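Local coordinates for aminoglycoside N(3)-acetyltransferase, AAC(3)-IVa (Escherichia coli, PDB 6MN3), which transfers the acetyl group of acetyl-CoA to the N3 amine of 2-deoxystreptamine aminoglycosides, and so probably confers resistance to gentamicin, tobramycin, apramycin and related antibiotics, at residues A[135-149]-A[213-227]. Residues are numbered along the deposited sequence; the frame is centred on the assembly and turned at random.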
loop_
_atom_site.group_PDB
_atom_site.type_symbol
_atom_site.label_atom_id
_atom_site.label_comp_id
_atom_site.label_asym_id
_atom_site.label_seq_id
_atom_site.Cartn_x
_atom_site.Cartn_y
_atom_site.Cartn_z
ATOM N N VAL A 135 -8.546 -5.630 -3.128
ATOM C CA VAL A 135 -8.140 -6.239 -1.865
ATOM C C VAL A 135 -9.214 -6.025 -0.804
ATOM O O VAL A 135 -9.518 -6.926 -0.013
ATOM C CB VAL A 135 -6.778 -5.674 -1.420
ATOM C CG1 VAL A 135 -6.478 -6.055 0.025
ATOM C CG2 VAL A 135 -5.668 -6.157 -2.348
ATOM N N HIS A 136 -9.815 -4.833 -0.784
ATOM C CA HIS A 136 -10.843 -4.530 0.206
ATOM C C HIS A 136 -12.074 -5.408 0.017
ATOM O O HIS A 136 -12.657 -5.890 0.995
ATOM C CB HIS A 136 -11.215 -3.048 0.125
ATOM C CG HIS A 136 -12.347 -2.654 1.021
ATOM N ND1 HIS A 136 -13.659 -2.640 0.600
ATOM C CD2 HIS A 136 -12.362 -2.251 2.314
ATOM C CE1 HIS A 136 -14.435 -2.249 1.595
ATOM N NE2 HIS A 136 -13.673 -2.007 2.646
ATOM N N GLU A 137 -12.481 -5.637 -1.232
ATOM C CA GLU A 137 -13.664 -6.454 -1.475
ATOM C C GLU A 137 -13.404 -7.937 -1.241
ATOM O O GLU A 137 -14.360 -8.699 -1.067
ATOM C CB GLU A 137 -14.187 -6.214 -2.895
ATOM C CG GLU A 137 -13.826 -7.285 -3.908
ATOM C CD GLU A 137 -14.477 -7.046 -5.260
ATOM O OE1 GLU A 137 -15.588 -6.472 -5.296
ATOM O OE2 GLU A 137 -13.878 -7.429 -6.287
ATOM N N LEU A 138 -12.141 -8.360 -1.221
ATOM C CA LEU A 138 -11.787 -9.740 -0.922
ATOM C C LEU A 138 -11.414 -9.942 0.542
ATOM O O LEU A 138 -10.836 -10.978 0.886
ATOM C CB LEU A 138 -10.642 -10.199 -1.828
ATOM C CG LEU A 138 -11.043 -10.542 -3.265
ATOM C CD1 LEU A 138 -9.920 -10.216 -4.231
ATOM C CD2 LEU A 138 -11.441 -12.004 -3.383
ATOM N N ASP A 139 -11.731 -8.972 1.403
ATOM C CA ASP A 139 -11.483 -9.064 2.845
ATOM C C ASP A 139 -9.996 -9.231 3.150
ATOM O O ASP A 139 -9.604 -9.973 4.054
ATOM C CB ASP A 139 -12.301 -10.193 3.476
ATOM C CG ASP A 139 -12.608 -9.940 4.938
ATOM O OD1 ASP A 139 -12.409 -8.796 5.397
ATOM O OD2 ASP A 139 -13.051 -10.883 5.627
ATOM N N GLY A 140 -9.160 -8.523 2.403
ATOM C CA GLY A 140 -7.729 -8.659 2.564
ATOM C C GLY A 140 -7.210 -8.025 3.841
ATOM O O GLY A 140 -7.885 -7.260 4.532
ATOM N N GLN A 141 -5.966 -8.372 4.158
ATOM C CA GLN A 141 -5.227 -7.779 5.259
ATOM C C GLN A 141 -4.168 -6.834 4.707
ATOM O O GLN A 141 -3.591 -7.076 3.643
ATOM C CB GLN A 141 -4.556 -8.852 6.122
ATOM C CG GLN A 141 -5.505 -9.661 6.986
ATOM C CD GLN A 141 -4.784 -10.745 7.767
ATOM O OE1 GLN A 141 -4.149 -11.626 7.187
ATOM N NE2 GLN A 141 -4.870 -10.678 9.091
ATOM N N VAL A 142 -3.918 -5.753 5.438
ATOM C CA VAL A 142 -2.903 -4.771 5.071
ATOM C C VAL A 142 -1.784 -4.853 6.099
ATOM O O VAL A 142 -2.015 -4.665 7.300
ATOM C CB VAL A 142 -3.481 -3.350 4.993
ATOM C CG1 VAL A 142 -2.384 -2.357 4.646
ATOM C CG2 VAL A 142 -4.600 -3.289 3.963
ATOM N N LEU A 143 -0.578 -5.135 5.627
ATOM C CA LEU A 143 0.594 -5.270 6.481
ATOM C C LEU A 143 1.479 -4.050 6.269
ATOM O O LEU A 143 2.003 -3.839 5.170
ATOM C CB LEU A 143 1.345 -6.561 6.170
ATOM C CG LEU A 143 2.668 -6.756 6.914
ATOM C CD1 LEU A 143 2.444 -6.687 8.415
ATOM C CD2 LEU A 143 3.321 -8.075 6.520
ATOM N N LEU A 144 1.633 -3.244 7.314
ATOM C CA LEU A 144 2.560 -2.118 7.306
ATOM C C LEU A 144 3.878 -2.604 7.896
ATOM O O LEU A 144 3.982 -2.824 9.107
ATOM C CB LEU A 144 1.993 -0.942 8.094
ATOM C CG LEU A 144 0.634 -0.409 7.633
ATOM C CD1 LEU A 144 0.324 0.911 8.321
ATOM C CD2 LEU A 144 0.599 -0.247 6.120
ATOM N N LEU A 145 4.881 -2.774 7.041
ATOM C CA LEU A 145 6.128 -3.447 7.393
ATOM C C LEU A 145 7.245 -2.409 7.478
ATOM O O LEU A 145 7.884 -2.076 6.479
ATOM C CB LEU A 145 6.444 -4.532 6.369
ATOM C CG LEU A 145 7.509 -5.549 6.761
ATOM C CD1 LEU A 145 7.287 -5.989 8.191
ATOM C CD2 LEU A 145 7.474 -6.738 5.816
ATOM N N GLY A 146 7.485 -1.908 8.686
ATOM C CA GLY A 146 8.515 -0.906 8.874
ATOM C C GLY A 146 8.174 0.458 8.325
ATOM O O GLY A 146 9.075 1.278 8.126
ATOM N N VAL A 147 6.893 0.721 8.059
ATOM C CA VAL A 147 6.424 2.026 7.614
ATOM C C VAL A 147 5.185 2.386 8.421
ATOM O O VAL A 147 4.514 1.526 8.995
ATOM C CB VAL A 147 6.107 2.065 6.102
ATOM C CG1 VAL A 147 7.353 1.785 5.279
ATOM C CG2 VAL A 147 4.998 1.077 5.760
ATOM N N GLY A 148 4.890 3.684 8.461
ATOM C CA GLY A 148 3.722 4.190 9.146
ATOM C C GLY A 148 2.491 4.179 8.261
ATOM O O GLY A 148 2.475 3.617 7.164
ATOM N N HIS A 149 1.436 4.823 8.757
ATOM C CA HIS A 149 0.189 4.877 8.007
ATOM C C HIS A 149 0.232 5.870 6.856
ATOM O O HIS A 149 -0.685 5.868 6.027
ATOM C CB HIS A 149 -0.974 5.210 8.942
ATOM C CG HIS A 149 -1.528 4.016 9.653
ATOM N ND1 HIS A 149 -2.414 3.142 9.060
ATOM C CD2 HIS A 149 -1.310 3.540 10.902
ATOM C CE1 HIS A 149 -2.723 2.184 9.914
ATOM N NE2 HIS A 149 -2.066 2.401 11.040
ATOM N N VAL A 213 8.503 -7.975 12.885
ATOM C CA VAL A 213 8.832 -8.799 11.729
ATOM C C VAL A 213 10.264 -8.445 11.360
ATOM O O VAL A 213 10.533 -7.325 10.911
ATOM C CB VAL A 213 7.884 -8.570 10.546
ATOM C CG1 VAL A 213 8.405 -9.283 9.308
ATOM C CG2 VAL A 213 6.482 -9.047 10.887
ATOM N N GLY A 214 11.180 -9.383 11.554
ATOM C CA GLY A 214 12.586 -9.036 11.448
ATOM C C GLY A 214 12.927 -8.059 12.551
ATOM O O GLY A 214 12.598 -8.277 13.722
ATOM N N HIS A 215 13.580 -6.960 12.189
ATOM C CA HIS A 215 13.835 -5.882 13.133
ATOM C C HIS A 215 12.763 -4.802 13.092
ATOM O O HIS A 215 12.853 -3.830 13.846
ATOM C CB HIS A 215 15.207 -5.256 12.864
ATOM C CG HIS A 215 16.345 -6.217 13.003
ATOM N ND1 HIS A 215 17.111 -6.303 14.146
ATOM C CD2 HIS A 215 16.844 -7.138 12.145
ATOM C CE1 HIS A 215 18.034 -7.234 13.984
ATOM N NE2 HIS A 215 17.894 -7.755 12.779
ATOM N N ALA A 216 11.750 -4.958 12.248
ATOM C CA ALA A 216 10.810 -3.886 11.964
ATOM C C ALA A 216 9.609 -3.928 12.896
ATOM O O ALA A 216 9.128 -5.002 13.270
ATOM C CB ALA A 216 10.330 -3.966 10.515
ATOM N N PHE A 217 9.140 -2.744 13.274
ATOM C CA PHE A 217 7.818 -2.595 13.866
ATOM C C PHE A 217 6.772 -2.825 12.780
ATOM O O PHE A 217 6.727 -2.090 11.787
ATOM C CB PHE A 217 7.687 -1.202 14.480
ATOM C CG PHE A 217 6.349 -0.925 15.106
ATOM C CD1 PHE A 217 5.533 0.080 14.613
ATOM C CD2 PHE A 217 5.915 -1.655 16.201
ATOM C CE1 PHE A 217 4.304 0.342 15.190
ATOM C CE2 PHE A 217 4.687 -1.396 16.783
ATOM C CZ PHE A 217 3.881 -0.396 16.275
ATOM N N ALA A 218 5.949 -3.856 12.945
ATOM C CA ALA A 218 4.969 -4.234 11.938
ATOM C C ALA A 218 3.560 -3.992 12.453
ATOM O O ALA A 218 3.268 -4.227 13.630
ATOM C CB ALA A 218 5.128 -5.700 11.533
ATOM N N ARG A 219 2.687 -3.524 11.564
ATOM C CA ARG A 219 1.293 -3.271 11.890
ATOM C C ARG A 219 0.416 -3.994 10.884
ATOM O O ARG A 219 0.670 -3.931 9.677
ATOM C CB ARG A 219 0.988 -1.771 11.893
ATOM C CG ARG A 219 1.348 -1.093 13.202
ATOM C CD ARG A 219 1.324 0.414 13.080
ATOM N NE ARG A 219 2.532 0.933 12.452
ATOM C CZ ARG A 219 3.001 2.161 12.641
ATOM N NH1 ARG A 219 2.364 2.999 13.448
ATOM N NH2 ARG A 219 4.109 2.550 12.029
ATOM N N LEU A 220 -0.610 -4.680 11.382
ATOM C CA LEU A 220 -1.483 -5.502 10.553
ATOM C C LEU A 220 -2.930 -5.145 10.851
ATOM O O LEU A 220 -3.381 -5.275 11.993
ATOM C CB LEU A 220 -1.229 -6.989 10.809
ATOM C CG LEU A 220 -2.130 -7.968 10.060
ATOM C CD1 LEU A 220 -1.864 -7.910 8.565
ATOM C CD2 LEU A 220 -1.918 -9.366 10.595
ATOM N N ILE A 221 -3.653 -4.693 9.827
ATOM C CA ILE A 221 -5.039 -4.255 9.955
ATOM C C ILE A 221 -5.841 -4.842 8.804
ATOM O O ILE A 221 -5.363 -4.893 7.666
ATOM C CB ILE A 221 -5.169 -2.714 9.954
ATOM C CG1 ILE A 221 -4.055 -2.053 10.771
ATOM C CG2 ILE A 221 -6.532 -2.295 10.475
ATOM C CD1 ILE A 221 -2.902 -1.530 9.930
ATOM N N ARG A 222 -7.063 -5.284 9.100
ATOM C CA ARG A 222 -7.972 -5.704 8.044
ATOM C C ARG A 222 -8.319 -4.517 7.154
ATOM O O ARG A 222 -8.613 -3.423 7.647
ATOM C CB ARG A 222 -9.242 -6.302 8.642
ATOM C CG ARG A 222 -9.125 -7.768 9.021
ATOM C CD ARG A 222 -10.319 -8.211 9.854
ATOM N NE ARG A 222 -11.558 -7.573 9.417
ATOM C CZ ARG A 222 -12.380 -8.086 8.507
ATOM N NH1 ARG A 222 -12.097 -9.250 7.939
ATOM N NH2 ARG A 222 -13.484 -7.436 8.169
ATOM N N SER A 223 -8.277 -4.736 5.837
ATOM C CA SER A 223 -8.578 -3.659 4.898
ATOM C C SER A 223 -9.959 -3.065 5.152
ATOM O O SER A 223 -10.147 -1.848 5.051
ATOM C CB SER A 223 -8.472 -4.169 3.463
ATOM O OG SER A 223 -8.953 -3.203 2.545
ATOM N N ARG A 224 -10.937 -3.909 5.488
ATOM C CA ARG A 224 -12.277 -3.405 5.771
ATOM C C ARG A 224 -12.296 -2.527 7.017
ATOM O O ARG A 224 -13.061 -1.557 7.078
ATOM C CB ARG A 224 -13.258 -4.567 5.922
ATOM C CG ARG A 224 -13.373 -5.445 4.687
ATOM C CD ARG A 224 -14.660 -5.174 3.928
ATOM N NE ARG A 224 -14.858 -6.117 2.831
ATOM C CZ ARG A 224 -15.416 -7.317 2.966
ATOM N NH1 ARG A 224 -15.834 -7.728 4.155
ATOM N NH2 ARG A 224 -15.555 -8.107 1.910
ATOM N N ASP A 225 -11.467 -2.843 8.014
ATOM C CA ASP A 225 -11.402 -2.001 9.203
ATOM C C ASP A 225 -10.753 -0.656 8.898
ATOM O O ASP A 225 -11.148 0.365 9.471
ATOM C CB ASP A 225 -10.644 -2.722 10.318
ATOM C CG ASP A 225 -11.453 -3.844 10.939
ATOM O OD1 ASP A 225 -12.700 -3.777 10.891
ATOM O OD2 ASP A 225 -10.841 -4.791 11.479
ATOM N N ILE A 226 -9.763 -0.636 8.003
ATOM C CA ILE A 226 -9.129 0.623 7.617
ATOM C C ILE A 226 -10.145 1.544 6.954
ATOM O O ILE A 226 -10.221 2.740 7.260
ATOM C CB ILE A 226 -7.930 0.356 6.689
ATOM C CG1 ILE A 226 -6.842 -0.420 7.424
ATOM C CG2 ILE A 226 -7.376 1.661 6.140
ATOM C CD1 ILE A 226 -5.740 -0.905 6.522
ATOM N N VAL A 227 -10.941 0.998 6.035
ATOM C CA VAL A 227 -11.896 1.816 5.296
ATOM C C VAL A 227 -13.038 2.259 6.204
ATOM O O VAL A 227 -13.413 3.436 6.224
ATOM C CB VAL A 227 -12.413 1.047 4.066
ATOM C CG1 VAL A 227 -13.653 1.718 3.493
ATOM C CG2 VAL A 227 -11.321 0.955 3.013
HETATM O O HOH W 1 -15.345 -1.267 4.918
HETATM O O HOH W 2 -10.476 -6.663 5.173
HETATM O O HOH W 3 4.727 -0.210 10.988
#
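H136 meets R224 and V227 of helix 223-236. Its CG lies anti to the backbone N (chi1 175°), which carries the ring across to that helix. R224 CD sits over one ring face, a CH-pi contact 3.9 Å from the centroid. S223 O and a water lie at the ring edge. H136 O accepts from R224 NE (2.9 Å) and, from the opposite face of its plane, from D139 N. R224 NH2 also reaches E137 O at 3.3 Å, from above the carbonyl plane. D139 closes a Schellman motif at the end of its helix. D139 OD1 forms a salt bridge with R222 NH1 (2.6 Å), the carboxylate and guanidinium planes 80° apart. The same carboxylate stacks nearly parallel over the R224 guanidinium, a long salt bridge in which no N-H points at the oxygen. G140 O accepts a hydrogen bond from S223 N at 2.9 Å. From here strand 141-145 pairs antiparallel with strand 216-222. V142 and I221 exchange two backbone bonds, as do L144 and R219: a regular ladder running straight into the helix N-capped at R222. V142 CB packs on I226 CD1. L145 CD1 lies against V213 CB at 3.5 Å. V147 O receives a weak bond from R219 NH2, while R219 NH1 forms a salt bridge with D199. H149 CE1 touches I221 CD1 at 3.7 Å; H149 NE2 hydrogen-bonds to Q208. In the mixed central sheet, strand 26-31 flanks strand 141-145, and edge strand 208-213 flanks strand 216-222. Helix 113-117 packs against V135 and L138.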